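Local coordinates for protein SAM dependent methyltransferase (Agrobacterium tumefaciens, PDB 2IGT) that binds S-adenosylmethionine and probably transfers its methyl group to an acceptor substrate, at residues L47-N52 and R80-A85; E57-G60 and V65-E68; E31-I36 and S282-M287. All blocks are in the same frame, centred on the assembly; numbering follows the deposited sequence. Where two conformers were deposited one is given.

Interaction 1: residues L47-N52 and R80-A85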
ATOM      1  N   LEU A  47     -27.647  16.906 -15.069  1.00 19.80           N
ATOM      2  CA  LEU A  47     -26.555  17.863 -15.119  1.00 18.77           C
ATOM      3  C   LEU A  47     -27.188  19.237 -15.231  1.00 18.17           C
ATOM      4  O   LEU A  47     -27.833  19.537 -16.240  1.00 19.07           O
ATOM      5  CB  LEU A  47     -25.700  17.572 -16.350  1.00 18.45           C
ATOM      6  CG  LEU A  47     -24.595  18.587 -16.688  1.00 19.79           C
ATOM      7  CD1 LEU A  47     -23.564  18.615 -15.560  1.00 18.33           C
ATOM      8  CD2 LEU A  47     -23.948  18.150 -18.019  1.00 18.40           C
ATOM      9  N   ILE A  48     -27.050  20.036 -14.177  1.00 17.85           N
ATOM     10  CA  ILE A  48     -27.643  21.377 -14.124  1.00 17.44           C
ATOM     11  C   ILE A  48     -26.874  22.357 -14.985  1.00 17.57           C
ATOM     12  O   ILE A  48     -27.477  23.062 -15.787  1.00 17.15           O
ATOM     13  CB  ILE A  48     -27.760  21.900 -12.662  1.00 18.11           C
ATOM     14  CG1 ILE A  48     -28.717  20.988 -11.882  1.00 18.82           C
ATOM     15  CG2 ILE A  48     -28.326  23.353 -12.629  1.00 17.83           C
ATOM     16  CD1 ILE A  48     -28.610  21.172 -10.411  1.00 23.44           C
ATOM     17  N   ASP A  49     -25.537  22.355 -14.862  1.00 17.12           N
ATOM     18  CA  ASP A  49     -24.696  23.370 -15.496  1.00 17.17           C
ATOM     19  C   ASP A  49     -23.267  22.854 -15.435  1.00 16.88           C
ATOM     20  O   ASP A  49     -22.988  21.887 -14.726  1.00 17.42           O
ATOM     21  CB  ASP A  49     -24.815  24.722 -14.744  1.00 17.28           C
ATOM     22  CG  ASP A  49     -24.255  25.916 -15.538  1.00 16.45           C
ATOM     23  OD1 ASP A  49     -24.252  25.910 -16.803  1.00 15.16           O
ATOM     24  OD2 ASP A  49     -23.853  26.901 -14.870  1.00 15.43           O
ATOM     25  N   SER A  50     -22.376  23.478 -16.201  1.00 17.20           N
ATOM     26  CA  SER A  50     -20.975  23.061 -16.255  1.00 17.31           C
ATOM     27  C   SER A  50     -20.210  24.218 -16.889  1.00 17.40           C
ATOM     28  O   SER A  50     -20.803  25.060 -17.581  1.00 16.37           O
ATOM     29  CB  SER A  50     -20.814  21.790 -17.101  1.00 17.41           C
ATOM     30  OG  SER A  50     -21.204  22.063 -18.448  1.00 20.42           O
ATOM     31  N   GLY A  51     -18.902  24.257 -16.657  1.00 17.48           N
ATOM     32  CA  GLY A  51     -18.043  25.277 -17.239  1.00 17.54           C
ATOM     33  C   GLY A  51     -16.920  25.585 -16.281  1.00 17.28           C
ATOM     34  O   GLY A  51     -16.962  25.193 -15.103  1.00 17.09           O
ATOM     35  N   ASN A  52     -15.916  26.302 -16.774  1.00 17.90           N
ATOM     36  CA  ASN A  52     -14.722  26.613 -15.967  1.00 18.74           C
ATOM     37  C   ASN A  52     -14.090  25.381 -15.315  1.00 18.01           C
ATOM     38  O   ASN A  52     -13.522  25.461 -14.222  1.00 18.12           O
ATOM     39  CB  ASN A  52     -15.062  27.711 -14.939  1.00 18.76           C
ATOM     40  CG  ASN A  52     -15.487  29.023 -15.618  1.00 21.16           C
ATOM     41  OD1 ASN A  52     -15.142  29.271 -16.779  1.00 22.57           O
ATOM     42  ND2 ASN A  52     -16.208  29.868 -14.893  1.00 20.44           N
ATOM     43  N   ARG A  80     -25.121  32.069  -7.546  0.50 21.09           N
ATOM     44  CA  ARG A  80     -25.917  31.656  -6.386  0.50 21.39           C
ATOM     45  C   ARG A  80     -26.255  30.167  -6.388  0.50 20.89           C
ATOM     46  O   ARG A  80     -26.144  29.507  -5.354  0.50 21.06           O
ATOM     47  CB  ARG A  80     -27.209  32.478  -6.252  0.50 21.70           C
ATOM     48  CG  ARG A  80     -28.129  32.432  -7.470  0.50 23.39           C
ATOM     49  CD  ARG A  80     -29.582  32.668  -7.095  0.50 26.59           C
ATOM     50  NE  ARG A  80     -30.190  33.599  -8.031  0.50 28.98           N
ATOM     51  CZ  ARG A  80     -31.130  33.312  -8.922  0.50 28.97           C
ATOM     52  NH1 ARG A  80     -31.655  32.097  -9.032  0.50 30.05           N
ATOM     53  NH2 ARG A  80     -31.558  34.284  -9.702  0.50 31.39           N
ATOM     54  N   VAL A  81     -26.672  29.646  -7.547  1.00 20.14           N
ATOM     55  CA  VAL A  81     -27.153  28.275  -7.649  1.00 19.41           C
ATOM     56  C   VAL A  81     -25.952  27.318  -7.383  1.00 18.89           C
ATOM     57  O   VAL A  81     -26.096  26.343  -6.657  1.00 19.37           O
ATOM     58  CB  VAL A  81     -27.829  27.983  -9.030  1.00 18.79           C
ATOM     59  CG1 VAL A  81     -28.211  26.487  -9.178  1.00 20.45           C
ATOM     60  CG2 VAL A  81     -29.062  28.915  -9.253  1.00 20.38           C
ATOM     61  N   TRP A  82     -24.794  27.606  -7.963  1.00 18.51           N
ATOM     62  CA  TRP A  82     -23.578  26.808  -7.693  1.00 19.97           C
ATOM     63  C   TRP A  82     -23.155  26.901  -6.207  1.00 21.53           C
ATOM     64  O   TRP A  82     -22.736  25.898  -5.603  1.00 21.60           O
ATOM     65  CB  TRP A  82     -22.410  27.293  -8.543  1.00 19.33           C
ATOM     66  CG  TRP A  82     -22.485  26.961 -10.009  1.00 18.91           C
ATOM     67  CD1 TRP A  82     -23.284  27.552 -10.968  1.00 18.59           C
ATOM     68  CD2 TRP A  82     -21.703  25.980 -10.681  1.00 18.60           C
ATOM     69  NE1 TRP A  82     -23.037  26.973 -12.202  1.00 18.56           N
ATOM     70  CE2 TRP A  82     -22.070  26.011 -12.055  1.00 18.74           C
ATOM     71  CE3 TRP A  82     -20.715  25.073 -10.258  1.00 18.53           C
ATOM     72  CZ2 TRP A  82     -21.472  25.180 -13.009  1.00 18.32           C
ATOM     73  CZ3 TRP A  82     -20.127  24.229 -11.213  1.00 19.14           C
ATOM     74  CH2 TRP A  82     -20.516  24.285 -12.572  1.00 18.83           C
ATOM     75  N   GLN A  83     -23.290  28.090  -5.631  0.50 21.75           N
ATOM     76  CA  GLN A  83     -22.881  28.344  -4.244  0.50 22.83           C
ATOM     77  C   GLN A  83     -23.858  27.761  -3.205  0.50 22.85           C
ATOM     78  O   GLN A  83     -23.592  27.802  -2.007  0.50 23.57           O
ATOM     79  CB  GLN A  83     -22.658  29.854  -4.030  0.50 22.79           C
ATOM     80  CG  GLN A  83     -21.659  30.468  -5.019  0.50 23.15           C
ATOM     81  CD  GLN A  83     -21.562  32.000  -4.947  0.50 23.68           C
ATOM     82  OE1 GLN A  83     -20.493  32.567  -5.183  0.50 26.88           O
ATOM     83  NE2 GLN A  83     -22.673  32.666  -4.629  0.50 23.91           N
ATOM     84  N   ASN A  84     -24.981  27.227  -3.674  1.00 22.83           N
ATOM     85  CA  ASN A  84     -25.956  26.519  -2.844  1.00 23.61           C
ATOM     86  C   ASN A  84     -25.769  24.984  -2.866  1.00 23.51           C
ATOM     87  O   ASN A  84     -26.624  24.240  -2.389  1.00 24.68           O
ATOM     88  CB  ASN A  84     -27.381  26.895  -3.312  1.00 25.01           C
ATOM     89  CG  ASN A  84     -28.492  26.490  -2.311  1.00 27.83           C
ATOM     90  OD1 ASN A  84     -28.395  26.747  -1.110  1.00 29.49           O
ATOM     91  ND2 ASN A  84     -29.540  25.841  -2.819  1.00 29.06           N
ATOM     92  N   ALA A  85     -24.655  24.513  -3.420  1.00 22.38           N
ATOM     93  CA  ALA A  85     -24.363  23.061  -3.482  1.00 21.05           C
ATOM     94  C   ALA A  85     -24.294  22.425  -2.086  1.00 20.22           C
ATOM     95  O   ALA A  85     -23.822  23.058  -1.136  1.00 20.67           O
ATOM     96  CB  ALA A  85     -23.052  22.841  -4.204  1.00 20.75           C
TER
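Trp82 reaches from helix 79-83 to strand 45-51 and meets Asp49 with the rim of its indole. From CB, which leaves the helix beside the strand rather than straight at it, CG stands anti to the carbonyl carbon (chi1 -72°), and this swings the ring across the gap. CD1 stays at the margin of the contact; next to it NE1 donates a hydrogen bond to Asp49 OD2 at 2.8 Å, with an N-H...O angle of 151°. The acceptor lies in the indole plane but is met on the anti side of the carboxylate, whose own plane is turned 68° from the ring. Farther along the six-membered ring, CZ2 comes within 3.7 Å of the amide nitrogen of Ser50, and CH2 ends 3.9 Å from Ser50 CA. The strand is not regular here: Ile48 and Asp49 both face Leu56 of strand 54-59, a classic beta bulge in the small mixed sheet. Asp49 is buried and amply supplied with donors, since OD2 also accepts from the backbone N of Val77 and OD1 from that of Leu76. Ser50 turns its CB away from the helix, and its OG is hydrogen-bonded to Glu307 and Trp73.

Interaction 2: residues E57-G60 and V65-E68; sequences EQYG and VRPE. With FMT (formic acid), chain I.
Glu57 and Arg66 face each other from strands 54-59 and 62-67, which pair as an antiparallel beta hairpin whose closest CA atoms across the two segments, those of Glu57 and Val65, are 6.4 Å apart. The side chains of Glu57, Tyr59 and Arg66 carry the contact. Arg66 grips the Glu57 carboxylate side-on in a two-nitrogen salt bridge: NE donates to OE1 at 2.8 Å and NH2 to OE2 at 3.0 Å, both bonds fairly straight (160° and 157°). Each oxygen uses its syn lone pair, and the two flat groups are nearly coplanar. A bend at chi3 (-70°) turns the arginine chain so that this NE edge meets the glutamate.

Tyr59 approaches differently. Its ring stands almost perpendicular to the guanidinium, and its hydroxyl donates to Glu57 OE2 from above the carboxylate plane. OE2 therefore accepts from both Tyr59 and Arg66, which fixes the buried carboxylate in rotation and probably favours its ionised form. Arg129 gives its carbonyl oxygen to Arg66 NH1, while Phe45 meets the Tyr59 ring.

The side chain of Arg66 is about 10 Å from bound S-adenosylmethionine, and its outer end meets a formic acid molecule, probably from the crystallisation liquor, that Tyr163 and the backbone N atoms of Val131 and Gly132 also bind. NH1 donates to O2 of the formic acid at 3.2 Å, and one water links that same O2 to Tyr59 OH and Arg66 NH2, accepting from NH2 at 2.8 Å.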
ATOM      1  N   GLU A  57     -24.262  19.090 -10.564  1.00 18.72           N
ATOM      2  CA  GLU A  57     -25.156  17.956 -10.846  1.00 20.18           C
ATOM      3  C   GLU A  57     -26.150  17.790  -9.710  1.00 20.29           C
ATOM      4  O   GLU A  57     -25.831  18.115  -8.570  1.00 20.62           O
ATOM      5  CB  GLU A  57     -24.363  16.653 -10.975  1.00 20.21           C
ATOM      6  CG  GLU A  57     -23.321  16.647 -12.072  1.00 22.76           C
ATOM      7  CD  GLU A  57     -22.296  15.581 -11.841  1.00 28.16           C
ATOM      8  OE1 GLU A  57     -21.408  15.769 -10.965  1.00 31.98           O
ATOM      9  OE2 GLU A  57     -22.394  14.551 -12.523  1.00 31.07           O
ATOM     10  N   GLN A  58     -27.348  17.285 -10.015  1.00 19.88           N
ATOM     11  CA  GLN A  58     -28.296  16.900  -8.967  1.00 21.65           C
ATOM     12  C   GLN A  58     -28.347  15.370  -8.914  1.00 21.51           C
ATOM     13  O   GLN A  58     -28.565  14.740  -9.939  1.00 22.70           O
ATOM     14  CB  GLN A  58     -29.692  17.493  -9.263  1.00 21.77           C
ATOM     15  CG  GLN A  58     -30.725  17.408  -8.117  1.00 25.62           C
ATOM     16  CD  GLN A  58     -30.467  18.413  -6.989  1.00 30.60           C
ATOM     17  OE1 GLN A  58     -29.841  19.463  -7.191  1.00 33.08           O
ATOM     18  NE2 GLN A  58     -30.956  18.092  -5.790  1.00 31.21           N
ATOM     19  N   TYR A  59     -28.058  14.793  -7.744  1.00 21.32           N
ATOM     20  CA  TYR A  59     -28.191  13.355  -7.475  1.00 20.86           C
ATOM     21  C   TYR A  59     -29.209  13.226  -6.353  1.00 20.94           C
ATOM     22  O   TYR A  59     -28.868  13.443  -5.183  1.00 20.05           O
ATOM     23  CB  TYR A  59     -26.857  12.734  -7.032  1.00 20.91           C
ATOM     24  CG  TYR A  59     -25.873  12.571  -8.171  1.00 21.56           C
ATOM     25  CD1 TYR A  59     -25.894  11.418  -8.956  1.00 22.29           C
ATOM     26  CD2 TYR A  59     -24.953  13.580  -8.486  1.00 21.79           C
ATOM     27  CE1 TYR A  59     -25.005  11.249 -10.022  1.00 24.67           C
ATOM     28  CE2 TYR A  59     -24.057  13.426  -9.567  1.00 22.57           C
ATOM     29  CZ  TYR A  59     -24.103  12.256 -10.322  1.00 22.75           C
ATOM     30  OH  TYR A  59     -23.286  12.081 -11.398  1.00 22.88           O
ATOM     31  N   GLY A  60     -30.456  12.902  -6.700  1.00 20.82           N
ATOM     32  CA  GLY A  60     -31.526  12.853  -5.698  1.00 22.19           C
ATOM     33  C   GLY A  60     -31.675  14.173  -4.961  1.00 23.23           C
ATOM     34  O   GLY A  60     -31.847  15.226  -5.582  1.00 24.04           O
ATOM     35  N   VAL A  65     -21.020  19.611  -6.727  1.00 20.05           N
ATOM     36  CA  VAL A  65     -20.036  20.181  -7.655  1.00 19.08           C
ATOM     37  C   VAL A  65     -18.816  19.261  -7.738  1.00 19.13           C
ATOM     38  O   VAL A  65     -18.247  18.839  -6.705  1.00 18.74           O
ATOM     39  CB  VAL A  65     -19.596  21.606  -7.214  1.00 19.09           C
ATOM     40  CG1 VAL A  65     -18.450  22.151  -8.114  1.00 17.85           C
ATOM     41  CG2 VAL A  65     -20.799  22.556  -7.221  1.00 19.18           C
ATOM     42  N   ARG A  66     -18.415  18.943  -8.963  1.00 18.55           N
ATOM     43  CA  ARG A  66     -17.230  18.131  -9.179  1.00 19.45           C
ATOM     44  C   ARG A  66     -16.396  18.718 -10.300  1.00 19.80           C
ATOM     45  O   ARG A  66     -16.938  19.387 -11.202  1.00 19.18           O
ATOM     46  CB  ARG A  66     -17.618  16.677  -9.525  1.00 18.95           C
ATOM     47  CG  ARG A  66     -18.455  16.005  -8.436  1.00 20.10           C
ATOM     48  CD  ARG A  66     -18.562  14.496  -8.687  1.00 20.77           C
ATOM     49  NE  ARG A  66     -19.387  14.195  -9.853  1.00 21.08           N
ATOM     50  CZ  ARG A  66     -19.419  13.003 -10.439  1.00 25.29           C
ATOM     51  NH1 ARG A  66     -18.657  12.007  -9.976  1.00 22.73           N
ATOM     52  NH2 ARG A  66     -20.176  12.814 -11.512  1.00 24.25           N
ATOM     53  N   PRO A  67     -15.083  18.448 -10.266  1.00 21.10           N
ATOM     54  CA  PRO A  67     -14.225  18.837 -11.388  1.00 20.65           C
ATOM     55  C   PRO A  67     -14.607  18.081 -12.673  1.00 21.03           C
ATOM     56  O   PRO A  67     -15.053  16.925 -12.630  1.00 19.69           O
ATOM     57  CB  PRO A  67     -12.814  18.476 -10.905  1.00 22.22           C
ATOM     58  CG  PRO A  67     -13.000  17.500  -9.823  1.00 23.59           C
ATOM     59  CD  PRO A  67     -14.338  17.731  -9.212  1.00 20.64           C
ATOM     60  N   GLU A  68     -14.481  18.766 -13.803  1.00 20.75           N
ATOM     61  CA  GLU A  68     -14.722  18.172 -15.116  1.00 21.39           C
ATOM     62  C   GLU A  68     -13.832  18.955 -16.066  1.00 21.50           C
ATOM     63  O   GLU A  68     -14.233  19.987 -16.587  1.00 20.45           O
ATOM     64  CB  GLU A  68     -16.194  18.294 -15.523  1.00 21.40           C
ATOM     65  CG  GLU A  68     -16.518  17.670 -16.899  1.00 23.66           C
ATOM     66  CD  GLU A  68     -16.126  16.204 -16.980  1.00 28.51           C
ATOM     67  OE1 GLU A  68     -16.654  15.397 -16.181  1.00 31.00           O
ATOM     68  OE2 GLU A  68     -15.272  15.862 -17.828  1.00 32.51           O
TER
HETATM   69  C   FMT I1013     -19.179   7.682 -10.501  1.00 33.56           C
HETATM   70  O1  FMT I1013     -19.271   6.907  -9.548  1.00 33.56           O
HETATM   71  O2  FMT I1013     -19.200   8.912 -10.426  1.00 34.27           O
HETATM   72  O   HOH W   1     -21.157  10.277 -12.144  1.00 32.06           O

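Interaction 3: residues E31-I36 and S282-M287; sequences EHVPVI and SMHELM
His284 NE2 donates to Glu31 OE1 at 2.7 Å, a His-carboxylate hydrogen bond that is close to straight (165°). The acceptor lies in the imidazole plane and is met on the anti side of the carboxylate; the two planes are nearly coplanar. The aliphatic part of Glu31 follows the same rim of the ring, with CB 3.5 Å from His284 CE1. Val33 comes instead over a face: its CB sits 3.9 Å from the ring centroid, 13° off the normal, in a CH-pi contact. CG1 leans toward NE2 and CG2 toward CG, so the isopropyl group spreads over one face of the ring.

What positions the histidine is its first torsion, with CG opposite the backbone N (chi1 -178°), which sends the ring from the helix to the strand. The other ring nitrogen, ND1, is hydrogen-bonded to Ser300, so both nitrogens are engaged and the ring orientation is fixed. One water donates both to Glu31 OE1 and to Glu285 OE2, bridging two carboxylates.

Strand 31-33 and helix 282-287 run antiparallel, with axes 10.5 Å apart. The large sheet has the Rossmann-like strand order of class I methyltransferases, and strand 30-39 is added to it beyond strand 297-306, whose Val298 also touches His284. The helix packs over the sheet, with Met283, a selenomethionine, reaching both Leu323 of strand 318-328 and Leu251 of helix 247-260.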
ATOM      1  N   GLU A  31     -21.690  -2.045 -39.852  1.00 19.22           N
ATOM      2  CA  GLU A  31     -21.309  -1.053 -38.858  1.00 19.67           C
ATOM      3  C   GLU A  31     -22.254   0.133 -38.923  1.00 19.89           C
ATOM      4  O   GLU A  31     -22.767   0.474 -40.011  1.00 18.92           O
ATOM      5  CB  GLU A  31     -19.856  -0.628 -39.084  1.00 19.58           C
ATOM      6  CG  GLU A  31     -19.561  -0.227 -40.527  1.00 21.14           C
ATOM      7  CD  GLU A  31     -18.154   0.328 -40.710  1.00 21.24           C
ATOM      8  OE1 GLU A  31     -17.377   0.334 -39.737  1.00 22.18           O
ATOM      9  OE2 GLU A  31     -17.831   0.762 -41.839  1.00 21.98           O
ATOM     10  N   HIS A  32     -22.538   0.704 -37.754  1.00 19.88           N
ATOM     11  CA  HIS A  32     -23.173   2.020 -37.645  1.00 20.40           C
ATOM     12  C   HIS A  32     -22.218   2.859 -36.802  1.00 19.47           C
ATOM     13  O   HIS A  32     -21.988   2.560 -35.633  1.00 19.22           O
ATOM     14  CB  HIS A  32     -24.531   1.939 -36.944  1.00 20.99           C
ATOM     15  CG  HIS A  32     -25.560   1.127 -37.679  1.00 23.88           C
ATOM     16  ND1 HIS A  32     -26.566   0.441 -37.031  1.00 28.65           N
ATOM     17  CD2 HIS A  32     -25.741   0.891 -39.004  1.00 28.29           C
ATOM     18  CE1 HIS A  32     -27.328  -0.174 -37.921  1.00 26.15           C
ATOM     19  NE2 HIS A  32     -26.847   0.079 -39.126  1.00 27.62           N
ATOM     20  N   VAL A  33     -21.646   3.899 -37.394  1.00 19.61           N
ATOM     21  CA  VAL A  33     -20.584   4.660 -36.719  1.00 20.17           C
ATOM     22  C   VAL A  33     -20.444   6.000 -37.457  1.00 20.83           C
ATOM     23  O   VAL A  33     -20.528   6.023 -38.673  1.00 20.84           O
ATOM     24  CB  VAL A  33     -19.226   3.830 -36.717  1.00 19.78           C
ATOM     25  CG1 VAL A  33     -18.665   3.625 -38.157  1.00 20.93           C
ATOM     26  CG2 VAL A  33     -18.183   4.453 -35.783  1.00 20.15           C
ATOM     27  N   PRO A  34     -20.308   7.127 -36.731  1.00 20.88           N
ATOM     28  CA  PRO A  34     -20.433   7.311 -35.278  1.00 20.35           C
ATOM     29  C   PRO A  34     -21.893   7.241 -34.884  1.00 20.39           C
ATOM     30  O   PRO A  34     -22.763   7.667 -35.656  1.00 21.21           O
ATOM     31  CB  PRO A  34     -19.918   8.739 -35.043  1.00 20.26           C
ATOM     32  CG  PRO A  34     -19.302   9.185 -36.391  1.00 20.98           C
ATOM     33  CD  PRO A  34     -20.018   8.391 -37.431  1.00 20.67           C
ATOM     34  N   VAL A  35     -22.171   6.648 -33.731  1.00 20.04           N
ATOM     35  CA  VAL A  35     -23.499   6.752 -33.127  1.00 19.49           C
ATOM     36  C   VAL A  35     -23.319   7.520 -31.798  1.00 19.49           C
ATOM     37  O   VAL A  35     -22.511   7.139 -30.929  1.00 18.44           O
ATOM     38  CB  VAL A  35     -24.173   5.354 -32.916  1.00 19.16           C
ATOM     39  CG1 VAL A  35     -25.490   5.496 -32.150  1.00 20.77           C
ATOM     40  CG2 VAL A  35     -24.470   4.658 -34.276  1.00 20.78           C
ATOM     41  N   ILE A  36     -24.030   8.630 -31.647  1.00 18.11           N
ATOM     42  CA  ILE A  36     -23.868   9.414 -30.439  1.00 19.05           C
ATOM     43  C   ILE A  36     -25.087   9.100 -29.566  1.00 19.98           C
ATOM     44  O   ILE A  36     -26.227   9.378 -29.956  1.00 19.68           O
ATOM     45  CB  ILE A  36     -23.753  10.946 -30.699  1.00 19.79           C
ATOM     46  CG1 ILE A  36     -22.601  11.287 -31.682  1.00 19.76           C
ATOM     47  CG2 ILE A  36     -23.616  11.719 -29.332  1.00 17.53           C
ATOM     48  CD1 ILE A  36     -21.188  10.797 -31.220  1.00 19.60           C
ATOM     49  N   SER A 282     -11.365   3.415 -32.573  0.50 16.38           N
ATOM     50  CA  SER A 282     -10.440   2.356 -32.167  0.50 16.40           C
ATOM     51  C   SER A 282     -11.121   1.208 -31.403  0.50 16.75           C
ATOM     52  O   SER A 282     -10.778   0.052 -31.605  0.50 16.49           O
ATOM     53  CB  SER A 282      -9.300   2.959 -31.370  0.50 16.12           C
ATOM     54  OG  SER A 282      -8.619   3.866 -32.208  0.50 13.30           O
HETATM   55  N   MSE A 283     -12.095   1.542 -30.560  1.00 16.96           N
HETATM   56  CA  MSE A 283     -12.978   0.542 -29.945  1.00 17.22           C
HETATM   57  C   MSE A 283     -13.830  -0.122 -31.028  1.00 16.88           C
HETATM   58  O   MSE A 283     -13.995  -1.333 -31.018  1.00 15.99           O
HETATM   59  CB  MSE A 283     -13.892   1.174 -28.902  1.00 18.58           C
HETATM   60  CG  MSE A 283     -13.148   1.991 -27.805  1.00 19.11           C
HETATM   61 SE   MSE A 283     -11.876   0.870 -26.798  0.80 25.73          SE
HETATM   62  CE  MSE A 283     -10.230   1.725 -27.448  1.00 24.45           C
ATOM     63  N   HIS A 284     -14.392   0.685 -31.930  1.00 17.00           N
ATOM     64  CA  HIS A 284     -15.196   0.178 -33.064  1.00 16.15           C
ATOM     65  C   HIS A 284     -14.438  -0.875 -33.915  1.00 16.15           C
ATOM     66  O   HIS A 284     -14.929  -1.999 -34.133  1.00 14.98           O
ATOM     67  CB  HIS A 284     -15.617   1.351 -33.956  1.00 16.61           C
ATOM     68  CG  HIS A 284     -16.467   0.937 -35.110  1.00 16.48           C
ATOM     69  ND1 HIS A 284     -17.754   0.482 -34.942  1.00 16.16           N
ATOM     70  CD2 HIS A 284     -16.210   0.879 -36.438  1.00 16.37           C
ATOM     71  CE1 HIS A 284     -18.261   0.156 -36.121  1.00 17.18           C
ATOM     72  NE2 HIS A 284     -17.345   0.394 -37.046  1.00 17.57           N
ATOM     73  N   GLU A 285     -13.251  -0.511 -34.423  1.00 15.13           N
ATOM     74  CA  GLU A 285     -12.541  -1.419 -35.349  1.00 15.24           C
ATOM     75  C   GLU A 285     -12.065  -2.664 -34.613  1.00 15.73           C
ATOM     76  O   GLU A 285     -12.079  -3.753 -35.169  1.00 14.75           O
ATOM     77  CB  GLU A 285     -11.376  -0.741 -36.063  1.00 15.45           C
ATOM     78  CG  GLU A 285     -11.772   0.484 -36.917  1.00 15.74           C
ATOM     79  CD  GLU A 285     -12.546   0.124 -38.193  1.00 19.51           C
ATOM     80  OE1 GLU A 285     -13.098  -1.013 -38.281  1.00 19.82           O
ATOM     81  OE2 GLU A 285     -12.603   0.984 -39.109  1.00 18.35           O
ATOM     82  N   LEU A 286     -11.696  -2.507 -33.336  1.00 16.38           N
ATOM     83  CA  LEU A 286     -11.336  -3.668 -32.513  1.00 15.77           C
ATOM     84  C   LEU A 286     -12.522  -4.623 -32.384  1.00 16.39           C
ATOM     85  O   LEU A 286     -12.345  -5.860 -32.541  1.00 15.97           O
ATOM     86  CB  LEU A 286     -10.860  -3.243 -31.115  1.00 15.00           C
ATOM     87  CG  LEU A 286     -10.541  -4.411 -30.137  1.00 16.99           C
ATOM     88  CD1 LEU A 286      -9.410  -5.292 -30.705  1.00 17.50           C
ATOM     89  CD2 LEU A 286     -10.154  -3.849 -28.730  1.00 16.90           C
HETATM   90  N   MSE A 287     -13.704  -4.068 -32.068  1.00 15.48           N
HETATM   91  CA  MSE A 287     -14.902  -4.896 -31.866  1.00 16.78           C
HETATM   92  C   MSE A 287     -15.295  -5.563 -33.197  1.00 17.32           C
HETATM   93  O   MSE A 287     -15.654  -6.755 -33.241  1.00 16.00           O
HETATM   94  CB  MSE A 287     -16.072  -4.034 -31.347  1.00 17.40           C
HETATM   95  CG  MSE A 287     -17.397  -4.825 -31.204  1.00 18.04           C
HETATM   96 SE   MSE A 287     -17.247  -6.128 -29.735  0.80 22.52          SE
HETATM   97  CE  MSE A 287     -17.295  -4.860 -28.241  1.00 21.03           C
TER
HETATM   98  O   HOH W   2     -14.984   2.205 -39.445  1.00 31.64           O

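In the fold
Interactions 1 and 2 belong to the same small sheet, with centres 8 Å apart and direct packing between Trp82 or Ala85 and Val65. Interaction 3 lies in the large sheet, its centre 34 Å from that of interaction 1 and 29 Å from that of interaction 2, and touches neither; along the chain it closes a loop that encloses both. All three use a carboxylate as acceptor, but the donor changes with place: a neutral indole N-H in the buried strand-helix contact, a charged guanidinium in the buried hairpin about 10 Å from the cofactor, and an imidazole at the partly buried sheet margin, where a valine lies over the ring face. Water bridges appear in interactions 2 and 3.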